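Local coordinates for protein VAPBC49 (Mycobacterium tuberculosis, PDB 5AF3) that is possibly the antitoxin of a type II toxin-antitoxin system whose cognate toxin is VapC45, and probably has helix-turn-helix regions, one of them putatively DNA-binding, at residues E77-N82 with S173-P178; N184-P189 with Q195-G200; A216-V221 with D230-A235. All blocks are in the same frame, centred on the assembly; numbering follows the deposited sequence.

Interaction 1 of 3, residues E77-N82 with S173-P178; sequences EAYVLN and SMIRLP
I175 meets Y79 where one face of an antiparallel sheet is laid against an α-helix: strand 172-176 is an inner strand of the four-stranded sheet, and helix 72-86, in the range of a putative DNA-binding helix-turn-helix domain, packs on it. No hydrogen bond joins the two segments, and their closest CA atoms, those of Y79 and I175, are 8.6 Å apart, a spacing bridged by side chains. At the start of residues 173-178, S173 and M174 both face S165 on the edge strand 164-166, a classic β-bulge. I175 then points its CB toward the helix. Its CG2 methyl stands over the middle of the tyrosine ring, 3.6 Å from the centroid and 4° off the ring normal, a centred CH-π contact; accordingly, I175 CG2 lies 3.8 to 4.0 Å from every ring carbon of Y79. The methyl reaches this place because CG2 lies anti to the backbone N, whereas CG1 is turned beside that nitrogen (chi1 -54°). R176 directs its CB away from the helix, and its NE donates to N184 OD1, just ahead of the neighbouring strand 185-187. On the backbone, R176 O lies 4.0 Å from Y79 OH. L177 packs on L187 of strand 185-187. P178 closes the segment by the phenol end of the ring, its CD 4.3 Å from Y79 OH. That hydroxyl is hydrogen-bonded to Y160 O of helix 155-161, which fixes the polar end of a buried ring.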
loop_
_atom_site.group_PDB
_atom_site.type_symbol
_atom_site.label_atom_id
_atom_site.label_comp_id
_atom_site.label_asym_id
_atom_site.label_seq_id
_atom_site.Cartn_x
_atom_site.Cartn_y
_atom_site.Cartn_z
ATOM N N GLU A 77 9.758 3.973 16.942
ATOM C CA GLU A 77 11.137 4.222 16.466
ATOM C C GLU A 77 11.313 3.666 15.026
ATOM O O GLU A 77 11.858 4.335 14.141
ATOM C CB GLU A 77 12.125 3.584 17.444
ATOM C CG GLU A 77 12.072 4.290 18.829
ATOM C CD GLU A 77 12.832 3.568 19.924
ATOM O OE1 GLU A 77 12.987 2.327 19.826
ATOM O OE2 GLU A 77 13.298 4.291 20.864
ATOM N N ALA A 78 10.804 2.466 14.781
ATOM C CA ALA A 78 10.858 1.866 13.424
ATOM C C ALA A 78 10.076 2.710 12.409
ATOM O O ALA A 78 10.509 2.875 11.265
ATOM C CB ALA A 78 10.356 0.400 13.435
ATOM N N TYR A 79 8.938 3.249 12.833
ATOM C CA TYR A 79 8.107 4.076 11.996
ATOM C C TYR A 79 8.870 5.334 11.565
ATOM O O TYR A 79 8.892 5.682 10.368
ATOM C CB TYR A 79 6.807 4.449 12.695
ATOM C CG TYR A 79 6.003 5.504 11.975
ATOM C CD1 TYR A 79 5.164 5.173 10.899
ATOM C CD2 TYR A 79 6.054 6.832 12.394
ATOM C CE1 TYR A 79 4.421 6.148 10.267
ATOM C CE2 TYR A 79 5.314 7.789 11.788
ATOM C CZ TYR A 79 4.522 7.461 10.708
ATOM O OH TYR A 79 3.797 8.472 10.125
ATOM N N VAL A 80 9.533 5.972 12.524
ATOM C CA VAL A 80 10.297 7.200 12.234
ATOM C C VAL A 80 11.504 6.915 11.334
ATOM O O VAL A 80 11.705 7.617 10.356
ATOM C CB VAL A 80 10.701 7.909 13.509
ATOM C CG1 VAL A 80 11.680 9.084 13.220
ATOM C CG2 VAL A 80 9.411 8.478 14.215
ATOM N N LEU A 81 12.273 5.891 11.657
ATOM C CA LEU A 81 13.384 5.453 10.812
ATOM C C LEU A 81 12.929 5.096 9.395
ATOM O O LEU A 81 13.645 5.329 8.437
ATOM C CB LEU A 81 14.068 4.257 11.422
ATOM C CG LEU A 81 14.906 4.498 12.681
ATOM C CD1 LEU A 81 15.451 3.177 13.140
ATOM C CD2 LEU A 81 16.051 5.508 12.330
ATOM N N ASN A 82 11.745 4.516 9.262
ATOM C CA ASN A 82 11.211 4.261 7.920
ATOM C C ASN A 82 10.880 5.528 7.152
ATOM O O ASN A 82 11.009 5.568 5.902
ATOM C CB ASN A 82 10.001 3.336 7.974
ATOM C CG ASN A 82 9.689 2.722 6.603
ATOM O OD1 ASN A 82 10.598 2.415 5.826
ATOM N ND2 ASN A 82 8.405 2.580 6.297
ATOM N N SER A 173 2.282 7.657 21.900
ATOM C CA SER A 173 1.226 6.817 22.428
ATOM C C SER A 173 0.293 6.301 21.311
ATOM O O SER A 173 -0.536 5.406 21.548
ATOM C CB SER A 173 0.444 7.638 23.431
ATOM O OG SER A 173 -0.105 8.777 22.794
ATOM N N MET A 174 0.428 6.848 20.098
ATOM C CA MET A 174 -0.439 6.446 18.985
ATOM C C MET A 174 0.225 6.909 17.701
ATOM O O MET A 174 0.877 7.962 17.670
ATOM C CB MET A 174 -1.833 7.110 19.090
ATOM C CG MET A 174 -2.914 6.493 18.188
ATOM S SD MET A 174 -4.625 6.951 18.634
ATOM C CE MET A 174 -4.845 8.596 18.054
ATOM N N ILE A 175 0.035 6.139 16.643
ATOM C CA ILE A 175 0.570 6.489 15.316
ATOM C C ILE A 175 -0.533 6.256 14.271
ATOM O O ILE A 175 -1.035 5.144 14.163
ATOM C CB ILE A 175 1.785 5.603 14.931
ATOM C CG1 ILE A 175 2.905 5.612 16.007
ATOM C CG2 ILE A 175 2.345 5.990 13.505
ATOM C CD1 ILE A 175 3.781 4.355 15.963
ATOM N N ARG A 176 -0.869 7.297 13.525
ATOM C CA ARG A 176 -1.819 7.208 12.433
ATOM C C ARG A 176 -1.068 6.723 11.188
ATOM O O ARG A 176 0.009 7.265 10.869
ATOM C CB ARG A 176 -2.435 8.555 12.168
ATOM C CG ARG A 176 -3.377 8.580 10.956
ATOM C CD ARG A 176 -4.058 9.901 10.806
ATOM N NE ARG A 176 -4.910 9.893 9.615
ATOM C CZ ARG A 176 -4.464 10.147 8.388
ATOM N NH1 ARG A 176 -3.175 10.424 8.204
ATOM N NH2 ARG A 176 -5.300 10.120 7.343
ATOM N N LEU A 177 -1.639 5.737 10.499
ATOM C CA LEU A 177 -0.975 5.110 9.309
ATOM C C LEU A 177 -1.573 5.762 8.047
ATOM O O LEU A 177 -2.740 5.522 7.709
ATOM C CB LEU A 177 -1.121 3.576 9.344
ATOM C CG LEU A 177 -0.640 2.885 10.627
ATOM C CD1 LEU A 177 -0.928 1.439 10.588
ATOM C CD2 LEU A 177 0.879 3.105 10.864
ATOM N N PRO A 178 -0.819 6.696 7.413
ATOM C CA PRO A 178 -1.421 7.538 6.361
ATOM C C PRO A 178 -1.760 6.755 5.092
ATOM O O PRO A 178 -2.522 7.255 4.269
ATOM C CB PRO A 178 -0.354 8.617 6.091
ATOM C CG PRO A 178 0.933 7.979 6.494
ATOM C CD PRO A 178 0.596 7.042 7.654
#

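Interaction 2 of 3, residues N184-P189 with Q195-G200; sequences NVVLDP and QPVFDG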
loop_
_atom_site.group_PDB
_atom_site.type_symbol
_atom_site.label_atom_id
_atom_site.label_comp_id
_atom_site.label_asym_id
_atom_site.label_seq_id
_atom_site.Cartn_x
_atom_site.Cartn_y
_atom_site.Cartn_z
ATOM N N ASN A 184 -8.480 6.890 8.832
ATOM C CA ASN A 184 -7.766 7.181 10.094
ATOM C C ASN A 184 -7.463 5.954 10.934
ATOM O O ASN A 184 -7.921 5.818 12.059
ATOM C CB ASN A 184 -8.510 8.265 10.890
ATOM C CG ASN A 184 -8.687 9.513 10.081
ATOM O OD1 ASN A 184 -7.745 9.975 9.449
ATOM N ND2 ASN A 184 -9.890 10.066 10.071
ATOM N N VAL A 185 -6.677 5.054 10.353
ATOM C CA VAL A 185 -6.267 3.837 11.006
ATOM C C VAL A 185 -5.018 4.146 11.809
ATOM O O VAL A 185 -4.080 4.811 11.308
ATOM C CB VAL A 185 -6.039 2.709 9.984
ATOM C CG1 VAL A 185 -5.290 1.536 10.590
ATOM C CG2 VAL A 185 -7.436 2.299 9.394
ATOM N N VAL A 186 -5.022 3.645 13.039
ATOM C CA VAL A 186 -3.926 3.864 13.984
ATOM C C VAL A 186 -3.362 2.609 14.596
ATOM O O VAL A 186 -4.025 1.552 14.669
ATOM C CB VAL A 186 -4.357 4.855 15.117
ATOM C CG1 VAL A 186 -4.714 6.179 14.553
ATOM C CG2 VAL A 186 -5.566 4.286 15.942
ATOM N N LEU A 187 -2.111 2.710 15.050
ATOM C CA LEU A 187 -1.543 1.779 15.989
ATOM C C LEU A 187 -1.662 2.437 17.385
ATOM O O LEU A 187 -1.222 3.567 17.580
ATOM C CB LEU A 187 -0.082 1.513 15.673
ATOM C CG LEU A 187 0.190 0.972 14.267
ATOM C CD1 LEU A 187 1.707 0.787 14.108
ATOM C CD2 LEU A 187 -0.578 -0.346 14.068
ATOM N N ASP A 188 -2.303 1.720 18.318
ATOM C CA ASP A 188 -2.616 2.245 19.657
ATOM C C ASP A 188 -2.538 1.043 20.601
ATOM O O ASP A 188 -3.335 0.117 20.463
ATOM C CB ASP A 188 -4.011 2.903 19.623
ATOM C CG ASP A 188 -4.491 3.435 21.000
ATOM O OD1 ASP A 188 -3.841 3.178 22.029
ATOM O OD2 ASP A 188 -5.533 4.134 21.011
ATOM N N PRO A 189 -1.579 1.032 21.561
ATOM C CA PRO A 189 -1.454 -0.149 22.417
ATOM C C PRO A 189 -2.696 -0.347 23.331
ATOM O O PRO A 189 -2.851 -1.406 23.950
ATOM C CB PRO A 189 -0.193 0.154 23.251
ATOM C CG PRO A 189 -0.150 1.634 23.306
ATOM C CD PRO A 189 -0.610 2.083 21.942
ATOM N N GLN A 195 -2.718 -3.600 17.177
ATOM C CA GLN A 195 -2.911 -3.854 15.735
ATOM C C GLN A 195 -3.735 -2.727 15.095
ATOM O O GLN A 195 -4.472 -2.033 15.788
ATOM C CB GLN A 195 -3.581 -5.220 15.523
ATOM C CG GLN A 195 -2.811 -6.378 16.129
ATOM C CD GLN A 195 -3.587 -7.682 16.109
ATOM O OE1 GLN A 195 -4.481 -7.894 15.267
ATOM N NE2 GLN A 195 -3.244 -8.579 17.039
ATOM N N PRO A 196 -3.629 -2.533 13.758
ATOM C CA PRO A 196 -4.316 -1.404 13.127
ATOM C C PRO A 196 -5.841 -1.338 13.465
ATOM O O PRO A 196 -6.559 -2.313 13.225
ATOM C CB PRO A 196 -4.121 -1.674 11.636
ATOM C CG PRO A 196 -2.826 -2.427 11.580
ATOM C CD PRO A 196 -2.877 -3.345 12.774
ATOM N N VAL A 197 -6.283 -0.231 14.033
ATOM C CA VAL A 197 -7.728 0.031 14.283
ATOM C C VAL A 197 -8.175 1.302 13.650
ATOM O O VAL A 197 -7.365 2.250 13.486
ATOM C CB VAL A 197 -8.076 0.042 15.848
ATOM C CG1 VAL A 197 -7.772 -1.283 16.506
ATOM C CG2 VAL A 197 -7.375 1.209 16.560
ATOM N N PHE A 198 -9.461 1.340 13.267
ATOM C CA PHE A 198 -10.124 2.565 12.915
ATOM C C PHE A 198 -10.152 3.396 14.212
ATOM O O PHE A 198 -10.729 2.975 15.212
ATOM C CB PHE A 198 -11.548 2.270 12.427
ATOM C CG PHE A 198 -11.601 1.534 11.105
ATOM C CD1 PHE A 198 -11.487 2.241 9.914
ATOM C CD2 PHE A 198 -11.827 0.155 11.067
ATOM C CE1 PHE A 198 -11.591 1.558 8.646
ATOM C CE2 PHE A 198 -11.893 -0.542 9.838
ATOM C CZ PHE A 198 -11.764 0.152 8.636
ATOM N N ASP A 199 -9.474 4.550 14.203
ATOM C CA ASP A 199 -9.421 5.425 15.402
ATOM C C ASP A 199 -10.864 5.762 15.848
ATOM O O ASP A 199 -11.151 5.876 17.043
ATOM C CB ASP A 199 -8.673 6.711 15.053
ATOM C CG ASP A 199 -8.410 7.606 16.268
ATOM O OD1 ASP A 199 -8.174 7.070 17.383
ATOM O OD2 ASP A 199 -8.380 8.835 16.048
ATOM N N GLY A 200 -11.748 5.928 14.869
ATOM C CA GLY A 200 -13.103 6.414 15.106
ATOM C C GLY A 200 -14.052 5.424 15.762
ATOM O O GLY A 200 -15.015 5.837 16.422
HETATM O O HOH W 1 -4.251 -0.166 17.714
#
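N184 opens the pairing through its carbonyl: D199 N donates to N184 O over 2.9 Å. V185 and F198 form a non-hydrogen-bonded antiparallel pair with CA atoms 4.5 Å apart. V185 CG1 lies 3.6 Å from P196 CB and its CG2 meets the ring of F198, so that the two methyls touch different partners. V186 and V197 make the hydrogen-bonded pair. V186 N donates to V197 O at 2.8 Å and V197 N returns a bond to V186 O at 2.9 Å. On this opposite face of the sheet the CG2 methyls of V186 and V197 touch at 3.6 Å; chi1 -61° in both valines sets CG1 anti to the carbonyl carbon and leaves CG2 between the backbone N and that carbon. L187 lies alongside P196, pointing the same way, with its CD2 3.9 Å from P196 CG. At D188 direct pairing gives way to a water that accepts from D188 N and donates to Q195 O. The carboxylates of D188 and D199 both form salt bridges with R191, which would offset the repulsion between them and ties the connecting loop to the residues just beyond both strands. The reciprocal V186-V197 bonds, with five residues linking the segments, define a β-hairpin, here at one edge of the four-stranded antiparallel sheet.

Interaction 3 of 3, residues A216-V221 with D230-A235; sequences ATFQAV and DQLRDA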
loop_
_atom_site.group_PDB
_atom_site.type_symbol
_atom_site.label_atom_id
_atom_site.label_comp_id
_atom_site.label_asym_id
_atom_site.label_seq_id
_atom_site.Cartn_x
_atom_site.Cartn_y
_atom_site.Cartn_z
ATOM N N ALA A 216 -20.894 -9.381 2.183
ATOM C CA ALA A 216 -21.665 -8.251 2.683
ATOM C C ALA A 216 -21.368 -6.981 1.892
ATOM O O ALA A 216 -20.240 -6.798 1.379
ATOM C CB ALA A 216 -21.402 -8.018 4.202
ATOM N N THR A 217 -22.371 -6.101 1.794
ATOM C CA THR A 217 -22.185 -4.835 1.075
ATOM C C THR A 217 -21.307 -3.898 1.918
ATOM O O THR A 217 -21.199 -4.059 3.158
ATOM C CB THR A 217 -23.518 -4.148 0.832
ATOM O OG1 THR A 217 -24.024 -3.682 2.094
ATOM C CG2 THR A 217 -24.500 -5.120 0.217
ATOM N N PHE A 218 -20.667 -2.939 1.261
ATOM C CA PHE A 218 -19.908 -1.907 1.977
ATOM C C PHE A 218 -20.791 -1.172 3.003
ATOM O O PHE A 218 -20.353 -0.895 4.116
ATOM C CB PHE A 218 -19.211 -0.933 1.014
ATOM C CG PHE A 218 -17.964 -1.493 0.399
ATOM C CD1 PHE A 218 -16.731 -1.398 1.066
ATOM C CD2 PHE A 218 -18.010 -2.126 -0.842
ATOM C CE1 PHE A 218 -15.547 -1.931 0.487
ATOM C CE2 PHE A 218 -16.848 -2.688 -1.408
ATOM C CZ PHE A 218 -15.618 -2.567 -0.760
ATOM N N GLN A 219 -22.042 -0.887 2.641
ATOM C CA GLN A 219 -22.948 -0.167 3.563
ATOM C C GLN A 219 -23.240 -0.989 4.833
ATOM O O GLN A 219 -23.207 -0.439 5.963
ATOM C CB GLN A 219 -24.278 0.234 2.857
ATOM C CG GLN A 219 -25.176 1.140 3.716
ATOM C CD GLN A 219 -24.510 2.463 4.054
ATOM O OE1 GLN A 219 -24.234 2.762 5.233
ATOM N NE2 GLN A 219 -24.228 3.265 3.029
ATOM N N ALA A 220 -23.513 -2.274 4.640
ATOM C CA ALA A 220 -23.841 -3.188 5.744
ATOM C C ALA A 220 -22.649 -3.313 6.679
ATOM O O ALA A 220 -22.781 -3.211 7.896
ATOM C CB ALA A 220 -24.226 -4.545 5.232
ATOM N N VAL A 221 -21.474 -3.535 6.103
ATOM C CA VAL A 221 -20.258 -3.635 6.945
ATOM C C VAL A 221 -19.971 -2.309 7.661
ATOM O O VAL A 221 -19.691 -2.299 8.866
ATOM C CB VAL A 221 -19.046 -4.135 6.115
ATOM C CG1 VAL A 221 -17.751 -4.132 6.965
ATOM C CG2 VAL A 221 -19.341 -5.574 5.609
ATOM N N ASP A 230 -16.849 4.807 2.492
ATOM C CA ASP A 230 -15.614 5.390 1.944
ATOM C C ASP A 230 -14.382 5.021 2.769
ATOM O O ASP A 230 -13.329 4.689 2.214
ATOM C CB ASP A 230 -15.735 6.901 1.819
ATOM C CG ASP A 230 -16.520 7.322 0.573
ATOM O OD1 ASP A 230 -16.826 6.456 -0.286
ATOM O OD2 ASP A 230 -16.823 8.522 0.459
ATOM N N GLN A 231 -14.521 5.072 4.086
ATOM C CA GLN A 231 -13.464 4.622 4.996
ATOM C C GLN A 231 -13.120 3.143 4.815
ATOM O O GLN A 231 -11.932 2.763 4.863
ATOM C CB GLN A 231 -13.848 4.893 6.449
ATOM C CG GLN A 231 -13.755 6.358 6.828
ATOM C CD GLN A 231 -14.231 6.605 8.225
ATOM O OE1 GLN A 231 -15.183 5.957 8.703
ATOM N NE2 GLN A 231 -13.577 7.541 8.908
ATOM N N LEU A 232 -14.132 2.305 4.600
ATOM C CA LEU A 232 -13.865 0.893 4.328
ATOM C C LEU A 232 -13.064 0.712 3.045
ATOM O O LEU A 232 -12.154 -0.107 3.012
ATOM C CB LEU A 232 -15.144 0.071 4.203
ATOM C CG LEU A 232 -15.859 -0.433 5.418
ATOM C CD1 LEU A 232 -17.104 -1.214 4.948
ATOM C CD2 LEU A 232 -14.933 -1.285 6.372
ATOM N N ARG A 233 -13.451 1.423 1.974
ATOM C CA ARG A 233 -12.714 1.312 0.707
ATOM C C ARG A 233 -11.256 1.719 0.920
ATOM O O ARG A 233 -10.322 1.030 0.441
ATOM C CB ARG A 233 -13.365 2.149 -0.398
ATOM C CG ARG A 233 -14.642 1.530 -0.972
ATOM C CD ARG A 233 -15.485 2.567 -1.777
ATOM N NE ARG A 233 -16.854 2.093 -1.870
ATOM C CZ ARG A 233 -17.921 2.669 -1.322
ATOM N NH1 ARG A 233 -17.846 3.830 -0.666
ATOM N NH2 ARG A 233 -19.094 2.083 -1.472
ATOM N N ASP A 234 -11.062 2.821 1.658
ATOM C CA ASP A 234 -9.716 3.279 2.038
ATOM C C ASP A 234 -8.922 2.226 2.803
ATOM O O ASP A 234 -7.741 1.984 2.526
ATOM C CB ASP A 234 -9.827 4.571 2.867
ATOM C CG ASP A 234 -10.260 5.751 2.043
ATOM O OD1 ASP A 234 -10.313 5.628 0.793
ATOM O OD2 ASP A 234 -10.564 6.800 2.644
ATOM N N ALA A 235 -9.549 1.572 3.768
ATOM C CA ALA A 235 -8.855 0.510 4.503
ATOM C C ALA A 235 -8.478 -0.650 3.587
ATOM O O ALA A 235 -7.383 -1.161 3.666
ATOM C CB ALA A 235 -9.696 -0.000 5.696
#
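F218 and V221, one turn apart near the start of helix 218-225, meet L232 of helix 229-236. The F218-L232 CA distance of 7.1 Å is the shortest between the segments. L232 CB lies at the edge of the F218 ring, in its plane, 3.8 Å from F218 CD1. L232 CD1 extends toward the first helix, 3.6 Å from V221 CG1, the two side chains crossing at about a right angle. V221 presents that methyl with CG1 anti to the backbone N (chi1 175°). The same leucine methyl also comes 3.4 Å from F218 O, placing it against the backbone as well as between the two side chains.

Aromatic interactions bring in R233. Its CG is over one face of the F218 ring, 4.2 Å from the centroid and displaced toward the rim, a CH-π contact. The guanidinium follows as an off-centre cation-π partner: R233 CZ is 5.0 Å from the ring centroid, with the two planes inclined by 37°, so the groups are not stacked flat.

Polar bonds act within each segment rather than across. R233 NH1 forms a salt bridge with D230 OD1 one turn earlier, although its hydrogen bond is weak. T217 is the N-cap of helix 218-225, its OG1 accepting from A220 N at 3.0 Å.

Helices 206-213, 218-225 and 229-236 form a helical cluster, consistent with the helix-turn-helix clan of this DUF433 region. Helix 206-213 meets this corner through V208, which touches both V221 and L232; P211 and L212 add to the packing on V221. E155 of the second subunit accepts from F218 N, and I156 and H159 of that subunit's helix 155-161 pack on F218 and R233, placing the helix pair at the dimer interface.

In the fold
The three contacts follow one another in series along the chain. Interactions 1 and 2, their centres 12 Å apart, share the four-stranded antiparallel sheet: strands 172-176 and 185-187 are neighbours in it, joined by probable L177 N-V185 O and L187 N-I175 O hydrogen bonds. Interaction 3 lies 16 Å from interaction 2 and 25 Å from interaction 1, centre to centre. The ring of F198 connects the hairpin to helix 229-236 by packing on A235 and L232. The sheet thus links helix 72-86, in the putative DNA-binding region, to the C-terminal DUF433 helices that meet the second subunit.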